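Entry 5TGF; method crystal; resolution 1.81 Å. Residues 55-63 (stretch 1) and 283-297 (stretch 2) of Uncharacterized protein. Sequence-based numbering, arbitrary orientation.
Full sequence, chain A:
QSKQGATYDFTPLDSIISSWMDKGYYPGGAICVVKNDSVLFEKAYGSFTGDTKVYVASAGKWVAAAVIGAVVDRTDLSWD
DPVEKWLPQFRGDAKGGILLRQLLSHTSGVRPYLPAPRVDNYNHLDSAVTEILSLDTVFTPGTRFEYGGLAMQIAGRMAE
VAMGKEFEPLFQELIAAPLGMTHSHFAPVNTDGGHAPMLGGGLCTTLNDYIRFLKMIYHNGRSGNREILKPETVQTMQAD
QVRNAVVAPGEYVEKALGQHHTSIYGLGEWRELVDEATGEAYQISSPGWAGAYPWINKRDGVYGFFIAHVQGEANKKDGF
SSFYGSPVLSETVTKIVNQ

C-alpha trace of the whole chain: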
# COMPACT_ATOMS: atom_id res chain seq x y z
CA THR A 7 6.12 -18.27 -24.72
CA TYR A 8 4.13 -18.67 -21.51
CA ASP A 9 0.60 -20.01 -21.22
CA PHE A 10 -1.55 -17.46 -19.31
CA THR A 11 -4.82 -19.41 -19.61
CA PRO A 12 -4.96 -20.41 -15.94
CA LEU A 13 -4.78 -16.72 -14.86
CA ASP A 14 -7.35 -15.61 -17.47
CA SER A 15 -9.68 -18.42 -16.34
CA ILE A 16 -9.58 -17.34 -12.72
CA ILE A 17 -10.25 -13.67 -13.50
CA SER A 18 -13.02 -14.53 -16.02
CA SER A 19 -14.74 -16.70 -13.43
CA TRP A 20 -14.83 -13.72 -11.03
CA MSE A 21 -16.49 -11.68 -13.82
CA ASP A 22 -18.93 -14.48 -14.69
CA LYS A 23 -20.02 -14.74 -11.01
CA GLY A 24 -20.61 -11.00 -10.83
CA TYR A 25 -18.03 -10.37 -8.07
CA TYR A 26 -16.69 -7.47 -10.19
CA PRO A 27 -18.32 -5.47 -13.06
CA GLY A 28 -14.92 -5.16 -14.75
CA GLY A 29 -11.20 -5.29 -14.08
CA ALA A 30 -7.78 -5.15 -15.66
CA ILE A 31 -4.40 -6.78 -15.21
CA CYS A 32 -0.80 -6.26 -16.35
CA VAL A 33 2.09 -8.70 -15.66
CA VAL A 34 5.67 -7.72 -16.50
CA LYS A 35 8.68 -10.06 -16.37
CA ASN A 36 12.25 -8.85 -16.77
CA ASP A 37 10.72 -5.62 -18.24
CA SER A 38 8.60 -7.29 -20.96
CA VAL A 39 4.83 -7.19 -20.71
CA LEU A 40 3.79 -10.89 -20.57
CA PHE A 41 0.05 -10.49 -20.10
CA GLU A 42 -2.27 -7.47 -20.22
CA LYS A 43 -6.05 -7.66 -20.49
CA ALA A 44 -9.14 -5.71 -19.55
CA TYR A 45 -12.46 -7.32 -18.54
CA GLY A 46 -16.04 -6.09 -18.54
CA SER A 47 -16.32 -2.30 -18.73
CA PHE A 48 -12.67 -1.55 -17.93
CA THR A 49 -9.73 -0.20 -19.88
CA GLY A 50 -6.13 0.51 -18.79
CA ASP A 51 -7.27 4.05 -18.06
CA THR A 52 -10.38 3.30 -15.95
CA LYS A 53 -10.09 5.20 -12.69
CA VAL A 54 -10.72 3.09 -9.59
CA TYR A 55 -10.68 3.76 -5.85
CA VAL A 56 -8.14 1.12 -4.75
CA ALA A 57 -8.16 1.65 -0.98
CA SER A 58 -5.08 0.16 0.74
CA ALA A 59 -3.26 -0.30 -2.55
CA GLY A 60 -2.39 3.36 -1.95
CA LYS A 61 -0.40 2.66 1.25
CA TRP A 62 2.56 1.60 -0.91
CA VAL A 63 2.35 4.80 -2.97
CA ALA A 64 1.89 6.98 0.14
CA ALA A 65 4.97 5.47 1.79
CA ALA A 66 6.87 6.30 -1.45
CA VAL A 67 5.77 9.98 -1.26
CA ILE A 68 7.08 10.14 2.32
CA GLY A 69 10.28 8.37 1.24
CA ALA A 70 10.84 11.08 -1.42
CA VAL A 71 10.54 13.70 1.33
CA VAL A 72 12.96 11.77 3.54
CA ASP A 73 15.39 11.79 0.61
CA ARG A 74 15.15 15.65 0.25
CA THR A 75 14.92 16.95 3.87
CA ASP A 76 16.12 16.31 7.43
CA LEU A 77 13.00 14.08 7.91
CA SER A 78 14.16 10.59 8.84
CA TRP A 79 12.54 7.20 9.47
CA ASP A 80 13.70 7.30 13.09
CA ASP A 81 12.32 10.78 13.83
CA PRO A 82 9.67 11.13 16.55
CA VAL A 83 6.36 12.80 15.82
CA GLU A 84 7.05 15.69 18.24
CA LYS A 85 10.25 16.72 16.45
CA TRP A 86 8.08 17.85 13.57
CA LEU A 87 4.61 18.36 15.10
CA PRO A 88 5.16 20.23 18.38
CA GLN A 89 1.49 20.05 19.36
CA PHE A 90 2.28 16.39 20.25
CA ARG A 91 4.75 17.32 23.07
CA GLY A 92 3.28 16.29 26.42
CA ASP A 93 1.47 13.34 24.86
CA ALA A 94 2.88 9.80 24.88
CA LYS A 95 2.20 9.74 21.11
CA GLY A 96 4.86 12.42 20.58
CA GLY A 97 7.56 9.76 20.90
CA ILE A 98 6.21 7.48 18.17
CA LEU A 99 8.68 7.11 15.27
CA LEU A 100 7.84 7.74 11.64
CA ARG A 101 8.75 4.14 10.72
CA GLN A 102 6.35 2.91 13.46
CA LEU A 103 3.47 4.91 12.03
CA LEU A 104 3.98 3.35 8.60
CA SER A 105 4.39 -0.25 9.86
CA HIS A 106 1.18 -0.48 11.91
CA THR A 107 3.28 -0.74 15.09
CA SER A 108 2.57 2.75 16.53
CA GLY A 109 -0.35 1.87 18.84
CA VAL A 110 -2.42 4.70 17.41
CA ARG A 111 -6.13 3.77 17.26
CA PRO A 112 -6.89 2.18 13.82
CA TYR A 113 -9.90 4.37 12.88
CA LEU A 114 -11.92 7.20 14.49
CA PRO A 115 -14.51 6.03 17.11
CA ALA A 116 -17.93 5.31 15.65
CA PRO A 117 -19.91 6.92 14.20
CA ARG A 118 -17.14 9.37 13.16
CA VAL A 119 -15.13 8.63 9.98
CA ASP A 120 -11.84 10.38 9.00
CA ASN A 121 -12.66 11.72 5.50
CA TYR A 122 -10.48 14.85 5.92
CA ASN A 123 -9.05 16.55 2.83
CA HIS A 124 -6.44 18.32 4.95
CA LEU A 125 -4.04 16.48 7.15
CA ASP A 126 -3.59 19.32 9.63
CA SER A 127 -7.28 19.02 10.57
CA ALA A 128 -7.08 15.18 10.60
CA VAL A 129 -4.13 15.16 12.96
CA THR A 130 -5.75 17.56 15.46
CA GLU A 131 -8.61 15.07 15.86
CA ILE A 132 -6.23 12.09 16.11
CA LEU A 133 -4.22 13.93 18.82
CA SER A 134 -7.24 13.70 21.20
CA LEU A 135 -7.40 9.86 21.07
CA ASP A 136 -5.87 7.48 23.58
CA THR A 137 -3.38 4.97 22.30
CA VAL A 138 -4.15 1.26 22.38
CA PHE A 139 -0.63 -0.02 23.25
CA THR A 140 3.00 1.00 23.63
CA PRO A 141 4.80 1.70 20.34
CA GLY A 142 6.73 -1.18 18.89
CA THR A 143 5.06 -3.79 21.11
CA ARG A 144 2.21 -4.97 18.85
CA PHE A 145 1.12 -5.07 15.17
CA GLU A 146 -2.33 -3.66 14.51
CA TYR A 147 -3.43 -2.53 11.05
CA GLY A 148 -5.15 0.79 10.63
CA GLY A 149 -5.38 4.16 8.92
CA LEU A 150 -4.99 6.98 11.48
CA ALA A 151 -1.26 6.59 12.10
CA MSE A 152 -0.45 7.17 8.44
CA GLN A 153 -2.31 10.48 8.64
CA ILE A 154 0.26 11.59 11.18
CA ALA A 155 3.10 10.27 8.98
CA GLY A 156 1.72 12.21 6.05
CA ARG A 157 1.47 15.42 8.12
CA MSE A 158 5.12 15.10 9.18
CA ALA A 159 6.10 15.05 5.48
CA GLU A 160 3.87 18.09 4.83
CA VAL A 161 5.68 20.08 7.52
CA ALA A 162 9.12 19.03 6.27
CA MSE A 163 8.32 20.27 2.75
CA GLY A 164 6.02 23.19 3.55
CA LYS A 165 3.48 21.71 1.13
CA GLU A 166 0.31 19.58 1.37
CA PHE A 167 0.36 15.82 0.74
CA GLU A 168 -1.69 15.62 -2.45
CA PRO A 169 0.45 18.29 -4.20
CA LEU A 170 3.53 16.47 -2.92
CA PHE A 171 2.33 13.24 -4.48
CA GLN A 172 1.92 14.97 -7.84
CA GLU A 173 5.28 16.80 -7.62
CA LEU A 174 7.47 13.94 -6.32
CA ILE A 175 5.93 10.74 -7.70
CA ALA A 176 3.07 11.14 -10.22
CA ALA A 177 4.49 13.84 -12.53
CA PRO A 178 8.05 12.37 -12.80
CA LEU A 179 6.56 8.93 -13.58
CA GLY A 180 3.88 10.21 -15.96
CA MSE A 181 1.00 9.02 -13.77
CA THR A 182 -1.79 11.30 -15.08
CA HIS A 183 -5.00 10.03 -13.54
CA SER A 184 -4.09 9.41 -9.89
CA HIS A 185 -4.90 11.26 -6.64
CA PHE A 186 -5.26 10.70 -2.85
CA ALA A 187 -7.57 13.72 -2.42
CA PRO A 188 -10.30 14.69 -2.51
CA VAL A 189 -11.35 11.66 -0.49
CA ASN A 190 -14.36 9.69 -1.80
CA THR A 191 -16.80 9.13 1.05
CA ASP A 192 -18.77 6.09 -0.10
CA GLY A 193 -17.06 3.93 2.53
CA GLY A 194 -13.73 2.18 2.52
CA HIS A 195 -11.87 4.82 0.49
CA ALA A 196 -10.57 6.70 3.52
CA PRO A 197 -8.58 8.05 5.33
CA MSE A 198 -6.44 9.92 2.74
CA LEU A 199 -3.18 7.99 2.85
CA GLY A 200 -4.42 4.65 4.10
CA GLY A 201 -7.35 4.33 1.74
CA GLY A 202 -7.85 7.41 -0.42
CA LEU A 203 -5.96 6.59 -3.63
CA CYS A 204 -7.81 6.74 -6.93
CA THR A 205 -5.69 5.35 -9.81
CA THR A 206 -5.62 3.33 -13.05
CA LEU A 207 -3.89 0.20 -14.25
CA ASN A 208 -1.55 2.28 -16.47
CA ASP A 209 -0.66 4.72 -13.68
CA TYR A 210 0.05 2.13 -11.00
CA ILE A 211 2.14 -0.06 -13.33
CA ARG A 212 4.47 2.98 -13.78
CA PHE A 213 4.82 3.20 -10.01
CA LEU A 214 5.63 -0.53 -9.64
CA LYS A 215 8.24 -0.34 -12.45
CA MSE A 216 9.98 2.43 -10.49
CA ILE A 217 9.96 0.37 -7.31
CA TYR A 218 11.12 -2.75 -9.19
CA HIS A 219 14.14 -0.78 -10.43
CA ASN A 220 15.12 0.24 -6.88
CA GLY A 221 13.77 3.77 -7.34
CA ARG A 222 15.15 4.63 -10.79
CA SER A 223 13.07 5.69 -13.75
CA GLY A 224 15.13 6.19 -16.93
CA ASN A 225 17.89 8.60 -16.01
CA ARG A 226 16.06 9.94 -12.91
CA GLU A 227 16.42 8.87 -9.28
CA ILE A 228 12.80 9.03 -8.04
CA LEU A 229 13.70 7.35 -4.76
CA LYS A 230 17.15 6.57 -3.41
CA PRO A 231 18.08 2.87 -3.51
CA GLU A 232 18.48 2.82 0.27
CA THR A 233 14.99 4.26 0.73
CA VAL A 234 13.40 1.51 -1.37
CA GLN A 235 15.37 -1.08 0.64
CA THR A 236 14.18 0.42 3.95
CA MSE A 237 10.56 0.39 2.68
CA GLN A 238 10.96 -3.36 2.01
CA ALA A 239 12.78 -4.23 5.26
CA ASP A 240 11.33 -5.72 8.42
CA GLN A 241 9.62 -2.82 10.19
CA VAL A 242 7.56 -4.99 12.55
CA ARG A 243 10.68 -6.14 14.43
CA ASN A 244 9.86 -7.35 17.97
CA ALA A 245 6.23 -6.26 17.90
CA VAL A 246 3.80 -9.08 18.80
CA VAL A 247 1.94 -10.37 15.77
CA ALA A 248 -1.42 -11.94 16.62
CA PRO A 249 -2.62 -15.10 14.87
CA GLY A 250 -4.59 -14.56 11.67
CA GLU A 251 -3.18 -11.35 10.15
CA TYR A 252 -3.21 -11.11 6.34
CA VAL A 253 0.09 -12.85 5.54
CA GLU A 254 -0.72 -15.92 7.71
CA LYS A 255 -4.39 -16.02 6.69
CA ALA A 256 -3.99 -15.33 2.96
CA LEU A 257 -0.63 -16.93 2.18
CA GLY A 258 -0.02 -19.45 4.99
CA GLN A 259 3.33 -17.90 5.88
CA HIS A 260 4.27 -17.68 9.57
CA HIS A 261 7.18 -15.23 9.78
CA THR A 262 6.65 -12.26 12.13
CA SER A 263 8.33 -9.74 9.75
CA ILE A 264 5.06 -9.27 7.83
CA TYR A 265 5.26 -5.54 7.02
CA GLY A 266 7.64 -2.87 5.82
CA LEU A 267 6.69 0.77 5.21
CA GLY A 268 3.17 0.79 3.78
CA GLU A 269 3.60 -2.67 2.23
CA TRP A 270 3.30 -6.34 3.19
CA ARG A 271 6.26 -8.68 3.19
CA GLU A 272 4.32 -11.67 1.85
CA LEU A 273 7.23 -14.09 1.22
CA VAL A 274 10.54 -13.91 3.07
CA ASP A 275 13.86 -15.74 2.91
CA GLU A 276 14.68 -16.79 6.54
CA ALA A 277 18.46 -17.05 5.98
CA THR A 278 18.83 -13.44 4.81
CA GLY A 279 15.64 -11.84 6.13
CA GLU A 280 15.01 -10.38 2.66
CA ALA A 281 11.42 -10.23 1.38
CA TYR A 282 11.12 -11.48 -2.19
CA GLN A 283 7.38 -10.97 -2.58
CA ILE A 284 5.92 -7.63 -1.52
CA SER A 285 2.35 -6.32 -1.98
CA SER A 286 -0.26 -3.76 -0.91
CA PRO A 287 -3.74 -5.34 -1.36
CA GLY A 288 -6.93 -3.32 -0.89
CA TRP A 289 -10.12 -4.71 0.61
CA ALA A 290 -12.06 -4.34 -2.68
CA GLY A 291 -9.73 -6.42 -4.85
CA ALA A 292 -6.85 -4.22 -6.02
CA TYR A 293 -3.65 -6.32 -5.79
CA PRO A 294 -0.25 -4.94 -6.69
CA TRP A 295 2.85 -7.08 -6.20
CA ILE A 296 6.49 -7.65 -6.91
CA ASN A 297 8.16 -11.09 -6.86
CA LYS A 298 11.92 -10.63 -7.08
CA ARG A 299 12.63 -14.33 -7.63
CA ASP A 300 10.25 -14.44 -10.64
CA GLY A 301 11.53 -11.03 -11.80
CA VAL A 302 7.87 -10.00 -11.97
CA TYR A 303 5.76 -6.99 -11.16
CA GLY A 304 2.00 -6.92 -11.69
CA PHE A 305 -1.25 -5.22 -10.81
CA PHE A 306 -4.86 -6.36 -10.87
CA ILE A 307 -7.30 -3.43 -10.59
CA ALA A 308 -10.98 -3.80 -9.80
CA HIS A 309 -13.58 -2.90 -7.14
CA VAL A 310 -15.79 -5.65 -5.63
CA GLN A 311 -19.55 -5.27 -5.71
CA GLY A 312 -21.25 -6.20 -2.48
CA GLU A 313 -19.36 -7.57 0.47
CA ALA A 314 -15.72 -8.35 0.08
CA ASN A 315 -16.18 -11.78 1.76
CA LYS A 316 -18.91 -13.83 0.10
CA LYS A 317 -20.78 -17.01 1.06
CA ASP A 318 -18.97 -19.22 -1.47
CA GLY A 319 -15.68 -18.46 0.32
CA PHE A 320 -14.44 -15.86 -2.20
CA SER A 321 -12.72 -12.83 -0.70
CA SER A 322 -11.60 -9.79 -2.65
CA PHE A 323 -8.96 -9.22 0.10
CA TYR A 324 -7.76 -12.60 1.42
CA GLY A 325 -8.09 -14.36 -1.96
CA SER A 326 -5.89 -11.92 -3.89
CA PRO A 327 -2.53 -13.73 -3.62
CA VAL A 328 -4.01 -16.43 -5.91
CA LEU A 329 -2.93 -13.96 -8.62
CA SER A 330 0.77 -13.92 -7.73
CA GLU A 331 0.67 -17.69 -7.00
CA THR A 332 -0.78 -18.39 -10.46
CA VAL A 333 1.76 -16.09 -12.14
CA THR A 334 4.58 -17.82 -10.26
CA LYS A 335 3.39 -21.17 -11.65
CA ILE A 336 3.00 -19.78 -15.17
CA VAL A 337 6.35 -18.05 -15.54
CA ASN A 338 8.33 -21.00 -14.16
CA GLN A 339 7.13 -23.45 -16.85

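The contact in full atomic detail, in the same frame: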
# COMPACT_ATOMS: atom_id res chain seq x y z
N TYR A 55 -11.10 3.59 -7.25
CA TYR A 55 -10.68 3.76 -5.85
C TYR A 55 -10.14 2.45 -5.30
O TYR A 55 -10.86 1.47 -5.21
CB TYR A 55 -11.86 4.22 -5.01
CG TYR A 55 -12.23 5.65 -5.30
CD1 TYR A 55 -11.47 6.68 -4.76
CD2 TYR A 55 -13.28 5.97 -6.17
CE1 TYR A 55 -11.72 8.01 -5.10
CE2 TYR A 55 -13.56 7.31 -6.49
CZ TYR A 55 -12.75 8.30 -5.99
OH TYR A 55 -12.98 9.63 -6.25
N VAL A 56 -8.84 2.41 -5.03
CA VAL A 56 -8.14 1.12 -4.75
C VAL A 56 -7.80 0.90 -3.28
O VAL A 56 -7.15 -0.10 -2.89
CB VAL A 56 -6.84 0.99 -5.57
CG1 VAL A 56 -7.18 0.96 -7.06
CG2 VAL A 56 -5.85 2.08 -5.25
N ALA A 57 -8.28 1.81 -2.44
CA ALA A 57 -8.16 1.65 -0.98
C ALA A 57 -6.71 1.42 -0.55
O ALA A 57 -5.85 2.19 -0.96
CB ALA A 57 -9.09 0.55 -0.52
N SER A 58 -6.41 0.34 0.17
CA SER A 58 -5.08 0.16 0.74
C SER A 58 -3.99 -0.09 -0.27
O SER A 58 -2.82 -0.06 0.11
CB SER A 58 -5.05 -0.94 1.77
OG SER A 58 -5.88 -0.59 2.85
N ALA A 59 -4.32 -0.29 -1.54
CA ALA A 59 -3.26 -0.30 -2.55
C ALA A 59 -2.47 1.00 -2.56
O ALA A 59 -1.28 1.00 -2.91
CB ALA A 59 -3.79 -0.65 -3.93
N GLY A 60 -3.09 2.09 -2.10
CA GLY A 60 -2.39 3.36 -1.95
C GLY A 60 -1.39 3.49 -0.82
O GLY A 60 -0.58 4.42 -0.85
N LYS A 61 -1.37 2.56 0.15
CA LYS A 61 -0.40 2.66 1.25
C LYS A 61 1.03 2.60 0.72
O LYS A 61 1.89 3.32 1.20
CB LYS A 61 -0.63 1.58 2.32
CG LYS A 61 -1.82 1.84 3.23
CD LYS A 61 -1.94 0.79 4.34
CE LYS A 61 -3.04 1.10 5.35
NZ LYS A 61 -4.42 0.95 4.83
N TRP A 62 1.25 1.76 -0.28
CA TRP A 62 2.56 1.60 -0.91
C TRP A 62 3.00 2.91 -1.54
O TRP A 62 4.12 3.35 -1.37
CB TRP A 62 2.52 0.49 -1.95
CG TRP A 62 3.86 -0.14 -2.30
CD1 TRP A 62 5.14 0.33 -2.00
CD2 TRP A 62 4.03 -1.36 -3.00
NE1 TRP A 62 6.08 -0.57 -2.46
CE2 TRP A 62 5.43 -1.60 -3.10
CE3 TRP A 62 3.14 -2.28 -3.55
CZ2 TRP A 62 5.96 -2.72 -3.73
CZ3 TRP A 62 3.65 -3.42 -4.13
CH2 TRP A 62 5.06 -3.64 -4.20
N VAL A 63 2.10 3.50 -2.31
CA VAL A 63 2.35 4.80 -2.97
C VAL A 63 2.54 5.91 -1.94
O VAL A 63 3.43 6.74 -2.08
CB VAL A 63 1.23 5.16 -3.96
CG1 VAL A 63 1.52 6.51 -4.63
CG2 VAL A 63 1.05 4.04 -4.98
N GLN A 283 8.70 -11.39 -2.06
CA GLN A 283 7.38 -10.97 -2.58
C GLN A 283 6.78 -9.92 -1.65
O GLN A 283 6.68 -10.13 -0.43
CB GLN A 283 6.44 -12.16 -2.75
CG GLN A 283 5.17 -11.79 -3.54
CD GLN A 283 4.37 -13.01 -4.00
OE1 GLN A 283 4.68 -13.59 -5.03
NE2 GLN A 283 3.35 -13.39 -3.23
N ILE A 284 6.46 -8.78 -2.23
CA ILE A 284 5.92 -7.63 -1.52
C ILE A 284 4.61 -7.18 -2.24
O ILE A 284 4.47 -7.26 -3.48
CB ILE A 284 6.95 -6.49 -1.55
CG1 ILE A 284 8.20 -6.87 -0.72
CG2 ILE A 284 6.37 -5.18 -1.01
CD1 ILE A 284 9.43 -6.15 -1.18
N SER A 285 3.64 -6.72 -1.45
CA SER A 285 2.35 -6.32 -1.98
C SER A 285 1.70 -5.25 -1.12
O SER A 285 2.15 -4.94 -0.01
CB SER A 285 1.43 -7.53 -2.02
OG SER A 285 0.99 -7.78 -0.69
N SER A 286 0.61 -4.67 -1.66
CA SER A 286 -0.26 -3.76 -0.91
C SER A 286 -1.75 -3.95 -1.32
O SER A 286 -2.33 -3.10 -2.00
CB SER A 286 0.19 -2.32 -1.11
OG SER A 286 -0.34 -1.45 -0.10
N PRO A 287 -2.38 -5.08 -0.92
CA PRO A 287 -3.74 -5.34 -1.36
C PRO A 287 -4.73 -4.38 -0.73
O PRO A 287 -4.54 -3.96 0.39
CB PRO A 287 -4.03 -6.76 -0.87
CG PRO A 287 -2.72 -7.30 -0.42
CD PRO A 287 -1.91 -6.11 0.01
N GLY A 288 -5.80 -4.06 -1.46
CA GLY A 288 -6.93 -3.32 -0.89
C GLY A 288 -8.11 -4.24 -0.67
O GLY A 288 -8.20 -5.26 -1.32
N TRP A 289 -9.02 -3.85 0.20
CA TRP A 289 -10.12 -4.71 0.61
C TRP A 289 -11.02 -5.09 -0.58
O TRP A 289 -11.68 -6.13 -0.54
CB TRP A 289 -10.97 -4.07 1.71
CG TRP A 289 -11.73 -2.81 1.28
CD1 TRP A 289 -11.26 -1.53 1.37
CD2 TRP A 289 -13.06 -2.71 0.75
NE1 TRP A 289 -12.17 -0.66 0.88
CE2 TRP A 289 -13.30 -1.33 0.53
CE3 TRP A 289 -14.05 -3.63 0.41
CZ2 TRP A 289 -14.49 -0.86 -0.03
CZ3 TRP A 289 -15.26 -3.15 -0.12
CH2 TRP A 289 -15.46 -1.78 -0.33
N ALA A 290 -11.11 -4.19 -1.58
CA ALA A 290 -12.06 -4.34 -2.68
C ALA A 290 -11.49 -5.01 -3.92
O ALA A 290 -12.17 -5.08 -4.97
CB ALA A 290 -12.66 -2.97 -3.05
N GLY A 291 -10.28 -5.55 -3.82
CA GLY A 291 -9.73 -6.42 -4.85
C GLY A 291 -8.47 -5.96 -5.57
O GLY A 291 -7.81 -6.77 -6.19
N ALA A 292 -8.08 -4.70 -5.42
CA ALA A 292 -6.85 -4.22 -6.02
C ALA A 292 -5.66 -4.98 -5.40
O ALA A 292 -5.55 -5.08 -4.15
CB ALA A 292 -6.68 -2.72 -5.80
N TYR A 293 -4.79 -5.51 -6.24
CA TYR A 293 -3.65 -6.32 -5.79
C TYR A 293 -2.42 -5.99 -6.64
O TYR A 293 -2.27 -6.54 -7.76
CB TYR A 293 -3.96 -7.78 -5.91
CG TYR A 293 -2.84 -8.67 -5.37
CD1 TYR A 293 -2.60 -8.77 -3.99
CD2 TYR A 293 -2.09 -9.45 -6.21
CE1 TYR A 293 -1.59 -9.59 -3.50
CE2 TYR A 293 -1.09 -10.26 -5.74
CZ TYR A 293 -0.84 -10.34 -4.38
OH TYR A 293 0.20 -11.15 -3.94
N PRO A 294 -1.54 -5.15 -6.12
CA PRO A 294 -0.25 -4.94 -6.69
C PRO A 294 0.83 -5.80 -6.02
O PRO A 294 0.84 -5.94 -4.79
CB PRO A 294 -0.01 -3.47 -6.42
CG PRO A 294 -0.68 -3.23 -5.08
CD PRO A 294 -1.77 -4.26 -4.96
N TRP A 295 1.76 -6.34 -6.80
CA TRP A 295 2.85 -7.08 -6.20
C TRP A 295 4.13 -7.05 -6.99
O TRP A 295 4.13 -6.81 -8.22
CB TRP A 295 2.44 -8.52 -5.95
CG TRP A 295 2.56 -9.43 -7.12
CD1 TRP A 295 3.52 -10.39 -7.30
CD2 TRP A 295 1.65 -9.57 -8.22
NE1 TRP A 295 3.31 -11.04 -8.50
CE2 TRP A 295 2.14 -10.61 -9.05
CE3 TRP A 295 0.46 -8.92 -8.59
CZ2 TRP A 295 1.51 -10.99 -10.26
CZ3 TRP A 295 -0.18 -9.29 -9.79
CH2 TRP A 295 0.34 -10.34 -10.59
N ILE A 296 5.21 -7.37 -6.29
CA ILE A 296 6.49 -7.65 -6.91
C ILE A 296 6.96 -9.00 -6.37
O ILE A 296 6.89 -9.25 -5.15
CB ILE A 296 7.50 -6.57 -6.57
CG1 ILE A 296 7.15 -5.25 -7.25
CG2 ILE A 296 8.91 -7.00 -6.91
CD1 ILE A 296 8.05 -4.12 -6.82
N ASN A 297 7.45 -9.87 -7.26
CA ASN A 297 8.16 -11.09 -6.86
C ASN A 297 9.57 -11.06 -7.46
O ASN A 297 9.76 -11.19 -8.70
CB ASN A 297 7.40 -12.35 -7.29
CG ASN A 297 8.05 -13.63 -6.75
OD1 ASN A 297 9.24 -13.89 -6.98
ND2 ASN A 297 7.30 -14.40 -5.98
O HOH W 1 -9.09 -2.46 -3.23
O HOH W 2 -8.15 -1.85 2.08

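The contact joins segments more than 220 residues apart in sequence and buries 562 Å², both sides summed. Its principal bump is Trp-62, which gives up 133 Å² to the hairpin formed by the second stretch. With chi1 at -158° (t), the indole reaches into a hollow whose walls are side chains from both strands: CZ2 is 3.7 Å from Ile-284 CG2 and 4.0 Å from Ile-296 CD1, while CE3 is 4.2 Å from Pro-294 CG. The hollow's backbone also meets the ring, for Trp-62 CZ3 lies 3.8 Å from both Ser-285 CA and Pro-294 O, the latter at the ring edge. Backbone pairing holds the walls together, with Ile-284 N to Ile-296 O at 3.0 Å and Ile-296 N to Ile-284 O at 2.9 Å.

Ser-286 sits where the helix meets the hairpin. Its CB packs 3.7 Å from Trp-62 CB, and its OG donates a hydrogen bond to Ser-58 O at 2.9 Å, the only direct one across the contact. That carbonyl also accepts from Lys-61 N at 3.0 Å. Ser-286 O approaches Ala-59 CA at 3.0 Å; the 147° angle at hydrogen identifies a CA-H...O contact.

Beyond this point small residues permit close approach. Gly-288 CA is 4.3 Å from Ser-58 CA, and an ideal CB on Gly-288 would stand 2.3 Å from Val-56 O, a clash. Ala-292 CB fits against Val-56 CB at 3.7 Å and Ala-59 CB at 4.0 Å, and Ala-57 CB reaches Trp-289 CD1 at 3.6 Å.

Two waters bridge the stretches here. Water 1 donates weakly to Val-56 O (3.1 Å) and accepts from Ala-292 N (3.3 Å); water 2 links Ser-58 OG (2.7 Å) to Trp-289 N (2.9 Å), from which it accepts.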